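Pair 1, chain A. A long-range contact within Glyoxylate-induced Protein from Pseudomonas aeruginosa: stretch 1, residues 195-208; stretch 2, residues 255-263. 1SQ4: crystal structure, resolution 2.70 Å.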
# COMPACT_ATOMS: atom_id res chain seq x y z
N ILE A 195 -23.91 0.86 27.43
CA ILE A 195 -24.09 1.89 26.43
C ILE A 195 -23.12 3.01 26.77
O ILE A 195 -23.15 3.55 27.87
CB ILE A 195 -25.50 2.46 26.42
CG1 ILE A 195 -26.51 1.33 26.28
CG2 ILE A 195 -25.65 3.45 25.25
CD1 ILE A 195 -27.95 1.81 26.26
N VAL A 196 -22.24 3.33 25.83
CA VAL A 196 -21.26 4.39 26.04
C VAL A 196 -21.89 5.70 25.57
O VAL A 196 -22.38 5.79 24.45
CB VAL A 196 -19.99 4.09 25.26
CG1 VAL A 196 -18.92 5.12 25.58
CG2 VAL A 196 -19.51 2.69 25.59
N ASN A 197 -21.87 6.71 26.43
CA ASN A 197 -22.45 8.00 26.11
C ASN A 197 -21.41 9.11 25.94
O ASN A 197 -20.60 9.36 26.84
CB ASN A 197 -23.41 8.43 27.21
CG ASN A 197 -24.24 7.30 27.71
OD1 ASN A 197 -24.96 6.66 26.95
ND2 ASN A 197 -24.16 7.04 29.00
N PHE A 198 -21.47 9.78 24.80
CA PHE A 198 -20.58 10.89 24.48
C PHE A 198 -21.38 12.17 24.28
O PHE A 198 -22.23 12.25 23.39
CB PHE A 198 -19.78 10.63 23.20
CG PHE A 198 -18.69 9.61 23.35
CD1 PHE A 198 -18.94 8.26 23.13
CD2 PHE A 198 -17.41 10.00 23.70
CE1 PHE A 198 -17.92 7.31 23.25
CE2 PHE A 198 -16.38 9.06 23.82
CZ PHE A 198 -16.64 7.72 23.59
N GLU A 199 -21.10 13.17 25.11
CA GLU A 199 -21.76 14.46 25.01
C GLU A 199 -21.14 15.17 23.81
O GLU A 199 -20.01 14.88 23.43
CB GLU A 199 -21.53 15.29 26.27
CG GLU A 199 -22.39 14.87 27.44
CD GLU A 199 -23.86 15.17 27.20
OE1 GLU A 199 -24.20 16.37 27.05
OE2 GLU A 199 -24.66 14.22 27.14
N PRO A 200 -21.87 16.12 23.21
CA PRO A 200 -21.37 16.87 22.05
C PRO A 200 -20.14 17.70 22.37
O PRO A 200 -19.72 18.54 21.58
CB PRO A 200 -22.57 17.73 21.66
CG PRO A 200 -23.23 17.98 22.97
CD PRO A 200 -23.19 16.63 23.63
N GLY A 201 -19.55 17.43 23.53
CA GLY A 201 -18.38 18.16 23.97
C GLY A 201 -17.20 18.17 23.02
O GLY A 201 -17.34 18.47 21.82
N GLY A 202 -16.04 17.84 23.56
CA GLY A 202 -14.83 17.84 22.77
C GLY A 202 -14.29 16.48 22.36
O GLY A 202 -15.04 15.55 22.06
N VAL A 203 -12.97 16.40 22.34
CA VAL A 203 -12.27 15.19 21.94
C VAL A 203 -12.11 14.17 23.06
O VAL A 203 -12.22 14.50 24.25
CB VAL A 203 -10.86 15.52 21.41
CG1 VAL A 203 -10.36 14.40 20.52
CG2 VAL A 203 -10.90 16.85 20.67
N ILE A 204 -11.87 12.93 22.66
CA ILE A 204 -11.65 11.83 23.58
C ILE A 204 -10.50 10.99 23.05
O ILE A 204 -10.71 10.00 22.36
CB ILE A 204 -12.87 10.92 23.71
CG1 ILE A 204 -14.09 11.74 24.14
CG2 ILE A 204 -12.57 9.82 24.70
CD1 ILE A 204 -14.72 12.52 23.01
N PRO A 205 -9.27 11.39 23.37
CA PRO A 205 -8.05 10.71 22.94
C PRO A 205 -7.97 9.24 23.30
O PRO A 205 -7.33 8.46 22.60
CB PRO A 205 -6.95 11.54 23.59
CG PRO A 205 -7.62 12.08 24.81
CD PRO A 205 -8.94 12.50 24.28
N PHE A 206 -8.61 8.84 24.39
CA PHE A 206 -8.60 7.43 24.78
C PHE A 206 -10.02 6.99 25.10
O PHE A 206 -10.50 7.15 26.22
CB PHE A 206 -7.68 7.21 25.99
CG PHE A 206 -6.24 7.60 25.75
CD1 PHE A 206 -5.84 8.93 25.86
CD2 PHE A 206 -5.29 6.65 25.39
CE1 PHE A 206 -4.51 9.30 25.63
CE2 PHE A 206 -3.96 7.01 25.16
CZ PHE A 206 -3.57 8.34 25.28
N ALA A 207 -10.69 6.42 24.11
CA ALA A 207 -12.07 5.98 24.30
C ALA A 207 -12.19 4.47 24.43
O ALA A 207 -13.30 3.93 24.48
CB ALA A 207 -12.93 6.48 23.15
N GLU A 208 -11.05 3.80 24.48
CA GLU A 208 -11.04 2.35 24.60
C GLU A 208 -11.57 1.99 25.98
O GLU A 208 -11.14 2.56 26.98
CB GLU A 208 -9.61 1.81 24.42
CG GLU A 208 -9.49 0.29 24.35
CD GLU A 208 -8.36 -0.18 23.42
OE1 GLU A 208 -7.20 0.27 23.61
OE2 GLU A 208 -8.63 -0.99 22.50
N PRO A 255 -24.69 17.84 17.09
CA PRO A 255 -25.50 18.72 17.93
C PRO A 255 -26.12 17.98 19.11
O PRO A 255 -26.25 18.54 20.20
CB PRO A 255 -26.54 19.27 16.95
CG PRO A 255 -26.73 18.13 16.00
CD PRO A 255 -25.31 17.64 15.77
N GLY A 256 -26.46 16.71 18.91
CA GLY A 256 -27.06 15.93 19.98
C GLY A 256 -26.12 14.98 20.71
O GLY A 256 -24.90 15.16 20.69
N ARG A 257 -26.68 13.98 21.38
CA ARG A 257 -25.85 13.03 22.10
C ARG A 257 -25.41 11.91 21.16
O ARG A 257 -26.16 11.54 20.26
CB ARG A 257 -26.62 12.47 23.30
CG ARG A 257 -25.72 11.91 24.39
CD ARG A 257 -26.41 11.83 25.75
NE ARG A 257 -27.62 11.01 25.68
CZ ARG A 257 -28.00 10.14 26.61
NH1 ARG A 257 -27.27 9.96 27.71
NH2 ARG A 257 -29.10 9.43 26.43
N PHE A 258 -24.20 11.41 21.34
CA PHE A 258 -23.67 10.33 20.50
C PHE A 258 -23.46 9.12 21.38
O PHE A 258 -22.70 9.19 22.34
CB PHE A 258 -22.33 10.73 19.88
CG PHE A 258 -21.62 9.60 19.21
CD1 PHE A 258 -22.14 9.02 18.06
CD2 PHE A 258 -20.42 9.11 19.72
CE1 PHE A 258 -21.48 7.95 17.43
CE2 PHE A 258 -19.76 8.05 19.11
CZ PHE A 258 -20.29 7.47 17.96
N ARG A 259 -24.12 8.01 21.09
CA ARG A 259 -23.94 6.87 21.97
C ARG A 259 -24.07 5.52 21.28
O ARG A 259 -24.75 5.39 20.27
CB ARG A 259 -24.91 6.98 23.16
CG ARG A 259 -26.37 7.29 22.81
CD ARG A 259 -27.16 7.90 23.99
NE ARG A 259 -27.10 7.10 25.21
CZ ARG A 259 -28.16 6.51 25.78
NH1 ARG A 259 -29.36 6.64 25.24
NH2 ARG A 259 -28.01 5.79 26.88
N TYR A 260 -23.39 4.51 21.82
CA TYR A 260 -23.48 3.21 21.20
C TYR A 260 -23.53 2.07 22.16
O TYR A 260 -22.98 2.13 23.26
CB TYR A 260 -22.32 3.00 20.23
CG TYR A 260 -20.95 3.25 20.81
CD1 TYR A 260 -20.21 4.37 20.43
CD2 TYR A 260 -20.36 2.35 21.71
CE1 TYR A 260 -18.92 4.59 20.90
CE2 TYR A 260 -19.06 2.55 22.19
CZ TYR A 260 -18.36 3.67 21.78
OH TYR A 260 -17.07 3.88 22.21
N LEU A 261 -24.21 1.02 21.73
CA LEU A 261 -24.36 -0.19 22.51
C LEU A 261 -23.03 -0.94 22.38
O LEU A 261 -22.47 -1.04 21.29
CB LEU A 261 -25.49 -1.01 21.92
CG LEU A 261 -25.74 -2.40 22.50
CD1 LEU A 261 -26.39 -2.29 23.86
CD2 LEU A 261 -26.62 -3.17 21.54
N LEU A 262 -22.53 -1.46 23.50
CA LEU A 262 -21.27 -2.18 23.50
C LEU A 262 -21.36 -3.48 24.28
O LEU A 262 -21.95 -3.53 25.37
CB LEU A 262 -20.18 -1.30 24.12
CG LEU A 262 -18.77 -1.88 24.33
CD1 LEU A 262 -17.81 -0.73 24.55
CD2 LEU A 262 -18.73 -2.83 25.51
N TYR A 263 -20.78 -4.54 23.73
CA TYR A 263 -20.77 -5.84 24.39
C TYR A 263 -19.37 -6.43 24.38
O TYR A 263 -18.66 -6.34 23.39
CB TYR A 263 -21.77 -6.80 23.73
CG TYR A 263 -21.68 -6.92 22.22
CD1 TYR A 263 -20.89 -7.89 21.61
CD2 TYR A 263 -22.45 -6.10 21.39
CE1 TYR A 263 -20.86 -8.04 20.22
CE2 TYR A 263 -22.43 -6.23 20.00
CZ TYR A 263 -21.64 -7.21 19.42
OH TYR A 263 -21.65 -7.34 18.04

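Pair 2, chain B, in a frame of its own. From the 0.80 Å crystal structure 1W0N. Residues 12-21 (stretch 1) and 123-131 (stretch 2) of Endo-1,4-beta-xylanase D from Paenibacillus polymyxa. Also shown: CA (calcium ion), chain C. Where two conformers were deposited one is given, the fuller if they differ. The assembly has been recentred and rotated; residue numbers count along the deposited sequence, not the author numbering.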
# COMPACT_ATOMS: atom_id res chain seq x y z
N ILE B 12 -5.70 -14.39 -8.98
CA ILE B 12 -5.04 -13.11 -8.48
C ILE B 12 -6.10 -12.01 -8.29
O ILE B 12 -6.90 -11.77 -9.20
CB ILE B 12 -4.07 -12.61 -9.55
CG1 ILE B 12 -2.81 -13.45 -9.58
CG2 ILE B 12 -3.73 -11.20 -9.31
CD1 ILE B 12 -2.18 -13.54 -10.99
N THR B 13 -6.10 -11.38 -7.11
CA THR B 13 -7.05 -10.29 -6.84
C THR B 13 -6.27 -9.02 -6.82
O THR B 13 -5.36 -8.88 -6.03
CB THR B 13 -7.79 -10.48 -5.49
OG1 THR B 13 -8.74 -11.55 -5.55
CG2 THR B 13 -8.61 -9.25 -5.09
N LYS B 14 -6.64 -8.13 -7.70
CA LYS B 14 -5.98 -6.84 -7.86
C LYS B 14 -6.97 -5.75 -7.54
O LYS B 14 -8.09 -5.76 -8.06
CB LYS B 14 -5.46 -6.71 -9.30
CG LYS B 14 -4.77 -5.53 -9.67
CD LYS B 14 -4.21 -5.65 -11.09
CE LYS B 14 -3.49 -4.41 -11.49
NZ LYS B 14 -2.97 -4.44 -12.86
N VAL B 15 -6.57 -4.80 -6.70
CA VAL B 15 -7.40 -3.65 -6.36
C VAL B 15 -6.57 -2.39 -6.62
O VAL B 15 -5.44 -2.25 -6.13
CB VAL B 15 -7.88 -3.70 -4.91
CG1 VAL B 15 -8.72 -2.49 -4.58
CG2 VAL B 15 -8.68 -4.98 -4.67
N GLU B 16 -7.13 -1.48 -7.41
CA GLU B 16 -6.47 -0.23 -7.73
C GLU B 16 -6.55 0.72 -6.55
O GLU B 16 -7.62 0.89 -5.94
CB GLU B 16 -7.13 0.41 -8.95
CG GLU B 16 -7.04 -0.40 -10.22
CD GLU B 16 -5.65 -0.51 -10.82
OE1 GLU B 16 -4.76 0.25 -10.40
OE2 GLU B 16 -5.45 -1.34 -11.71
N ALA B 17 -5.43 1.37 -6.20
CA ALA B 17 -5.43 2.30 -5.08
C ALA B 17 -6.46 3.41 -5.25
O ALA B 17 -7.11 3.83 -4.29
CB ALA B 17 -4.04 2.88 -4.88
N GLU B 18 -6.59 3.89 -6.49
CA GLU B 18 -7.49 4.97 -6.81
C GLU B 18 -8.97 4.59 -6.63
O GLU B 18 -9.82 5.49 -6.66
CB GLU B 18 -7.21 5.52 -8.21
CG GLU B 18 -7.35 4.53 -9.37
CD GLU B 18 -6.08 3.74 -9.72
OE1 GLU B 18 -5.26 3.44 -8.82
OE2 GLU B 18 -5.91 3.38 -10.91
N ASN B 19 -9.27 3.31 -6.42
CA ASN B 19 -10.62 2.86 -6.13
C ASN B 19 -10.88 2.59 -4.65
O ASN B 19 -11.97 2.17 -4.27
CB ASN B 19 -10.95 1.62 -6.95
CG ASN B 19 -11.00 1.91 -8.43
OD1 ASN B 19 -11.29 3.05 -8.84
ND2 ASN B 19 -10.75 0.91 -9.24
N MET B 20 -9.88 2.83 -3.81
CA MET B 20 -9.98 2.61 -2.37
C MET B 20 -10.49 3.86 -1.67
O MET B 20 -10.57 4.94 -2.26
CB MET B 20 -8.60 2.23 -1.81
CG MET B 20 -8.06 0.94 -2.38
SD MET B 20 -6.45 0.62 -1.66
CE MET B 20 -5.93 -0.80 -2.64
N LYS B 21 -10.82 3.73 -0.39
CA LYS B 21 -11.08 4.88 0.45
C LYS B 21 -9.75 5.61 0.68
O LYS B 21 -8.74 4.96 0.95
CB LYS B 21 -11.68 4.45 1.78
CG LYS B 21 -12.09 5.58 2.66
CD LYS B 21 -12.72 5.08 3.94
CE LYS B 21 -13.05 6.18 4.90
NZ LYS B 21 -13.83 7.23 4.24
N TYR B 123 3.90 6.90 -3.89
CA TYR B 123 2.87 6.77 -4.89
C TYR B 123 2.49 5.30 -4.96
O TYR B 123 3.38 4.44 -5.09
CB TYR B 123 3.41 7.25 -6.23
CG TYR B 123 3.98 8.66 -6.22
CD1 TYR B 123 3.31 9.71 -5.61
CD2 TYR B 123 5.17 8.94 -6.88
CE1 TYR B 123 3.82 11.01 -5.64
CE2 TYR B 123 5.67 10.23 -6.94
CZ TYR B 123 4.99 11.26 -6.33
OH TYR B 123 5.47 12.54 -6.39
N VAL B 124 1.18 5.04 -4.93
CA VAL B 124 0.68 3.66 -4.86
C VAL B 124 -0.22 3.45 -6.06
O VAL B 124 -1.16 4.24 -6.29
CB VAL B 124 -0.12 3.48 -3.54
CG1 VAL B 124 -0.59 2.07 -3.42
CG2 VAL B 124 0.75 3.79 -2.32
N ASP B 125 0.06 2.40 -6.83
CA ASP B 125 -0.70 2.13 -8.05
C ASP B 125 -1.84 1.13 -7.78
O ASP B 125 -3.01 1.41 -8.07
CB ASP B 125 0.28 1.62 -9.11
CG ASP B 125 -0.33 1.39 -10.48
OD1 ASP B 125 -1.55 1.59 -10.63
OD2 ASP B 125 0.41 0.98 -11.40
N PHE B 126 -1.48 -0.03 -7.24
CA PHE B 126 -2.44 -1.09 -6.97
C PHE B 126 -1.81 -2.06 -5.98
O PHE B 126 -0.59 -2.05 -5.76
CB PHE B 126 -2.84 -1.84 -8.26
CG PHE B 126 -1.69 -2.53 -8.96
CD1 PHE B 126 -1.16 -3.74 -8.49
CD2 PHE B 126 -1.18 -1.98 -10.14
CE1 PHE B 126 -0.12 -4.38 -9.16
CE2 PHE B 126 -0.16 -2.64 -10.84
CZ PHE B 126 0.37 -3.83 -10.33
N ILE B 127 -2.68 -2.92 -5.43
CA ILE B 127 -2.27 -4.05 -4.61
C ILE B 127 -2.79 -5.32 -5.28
O ILE B 127 -3.86 -5.33 -5.90
CB ILE B 127 -2.81 -3.91 -3.16
CG1 ILE B 127 -2.22 -4.96 -2.22
CG2 ILE B 127 -4.34 -3.94 -3.12
CD1 ILE B 127 -2.32 -4.58 -0.75
N GLU B 128 -2.03 -6.41 -5.13
CA GLU B 128 -2.41 -7.70 -5.68
C GLU B 128 -2.15 -8.78 -4.64
O GLU B 128 -1.05 -8.93 -4.14
CB GLU B 128 -1.60 -8.01 -6.95
CG GLU B 128 -2.16 -9.12 -7.76
CD GLU B 128 -1.15 -9.73 -8.76
OE1 GLU B 128 0.03 -9.40 -8.84
OE2 GLU B 128 -1.52 -10.70 -9.46
N PHE B 129 -3.19 -9.58 -4.36
CA PHE B 129 -3.10 -10.74 -3.50
C PHE B 129 -3.10 -11.99 -4.32
O PHE B 129 -3.86 -12.13 -5.29
CB PHE B 129 -4.33 -10.80 -2.56
CG PHE B 129 -4.36 -9.70 -1.54
CD1 PHE B 129 -4.95 -8.48 -1.79
CD2 PHE B 129 -3.79 -9.91 -0.29
CE1 PHE B 129 -4.93 -7.47 -0.81
CE2 PHE B 129 -3.80 -8.94 0.67
CZ PHE B 129 -4.34 -7.70 0.39
N SER B 130 -2.26 -12.96 -3.92
CA SER B 130 -2.24 -14.25 -4.56
C SER B 130 -1.91 -15.31 -3.52
O SER B 130 -1.45 -15.01 -2.42
CB SER B 130 -1.23 -14.27 -5.68
OG SER B 130 0.06 -13.99 -5.22
N LEU B 131 -2.16 -16.56 -3.85
CA LEU B 131 -1.89 -17.63 -2.95
C LEU B 131 -0.52 -18.18 -3.10
O LEU B 131 0.05 -18.08 -4.19
CB LEU B 131 -2.96 -18.73 -3.09
CG LEU B 131 -4.37 -18.29 -2.70
CD1 LEU B 131 -5.42 -19.34 -3.17
CD2 LEU B 131 -4.50 -18.09 -1.20
OXT LEU B 131 0.06 -18.76 -2.14
CA CA C . -3.71 2.29 -10.34
O HOH W 1 -3.63 2.14 -12.75

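Both pairs are two antiparallel strands joined edge to edge. The angle between N-to-C directions is 162° in pair 1 and 165° in pair 2. The strand axes approach to 4.6 Å and 4.7 Å. Fourteen central residues superpose with an RMSD of 0.9 Å.

The register is the same. V196(A) matches T13(B), and Y260(A) matches F129(B). In pair 1, V196(A) N donates to Y260(A) O at 2.9 Å, and Y260(A) N donates back to V196(A) O at 3.1 Å. In pair 2, T13(B) N donates to F129(B) O at 3.0 Å, and F129(B) N to T13(B) O at 2.8 Å. The next hydrogen-bonded couple is F198(A) with F258(A), matched by V15(B) with I127(B). Pair 2 adds a fifth backbone hydrogen bond, from A17(B) N to D125(B) O at 3.1 Å. The matching position in pair 1 is P200(A), whose ring nitrogen has no hydrogen to donate.

The face carrying these couples is largely apolar, but it is filled differently. In pair 1, V196(A) CB lies over the Y260(A) ring, 4.0 Å from its centroid. F198(A) CD1 is 3.8 Å from F258(A) CD2, and the two rings meet obliquely. Pair 2 has smaller groups at the second couple: V15(B) CB is 4.0 Å from I127(B) CG2. M20(B) CE also reaches I127(B) CG2, at 3.6 Å.

The other face holds N197(A) and R259(A), matched by K14(B) and E128(B). In pair 1 a polar contact spans the strands directly: R259(A) NE donates to N197(A) OD1 at 2.8 Å, and R259(A) NH2 donates to the same oxygen at 3.2 Å. In pair 2 the extended K14(B) side chain lies over the F126(B) ring instead. K14(B) CE is 3.6 Å from the ring centroid of F126(B), and K14(B) NZ is 4.2 Å from it, a cation-pi contact. F126(B) matches R257(A).

E199(A) and E16(B) match closely, and both have chi1 and chi2 in m. Their surroundings differ. E199(A) OE2 lies 3.3 Å from R257(A) CD. E16(B) OE1 binds calcium at 2.3 Å. D125(B), which matches G256(A), binds the ion through D125(B) O at 2.5 Å and D125(B) OD1 at 2.3 Å. E18(B) adds both carboxylate oxygens, and water 1 and one atom from elsewhere in the structure complete the coordination. The ion thus ties the two stretches together at this end. G256(A) has no side chain to offer a comparable ligand.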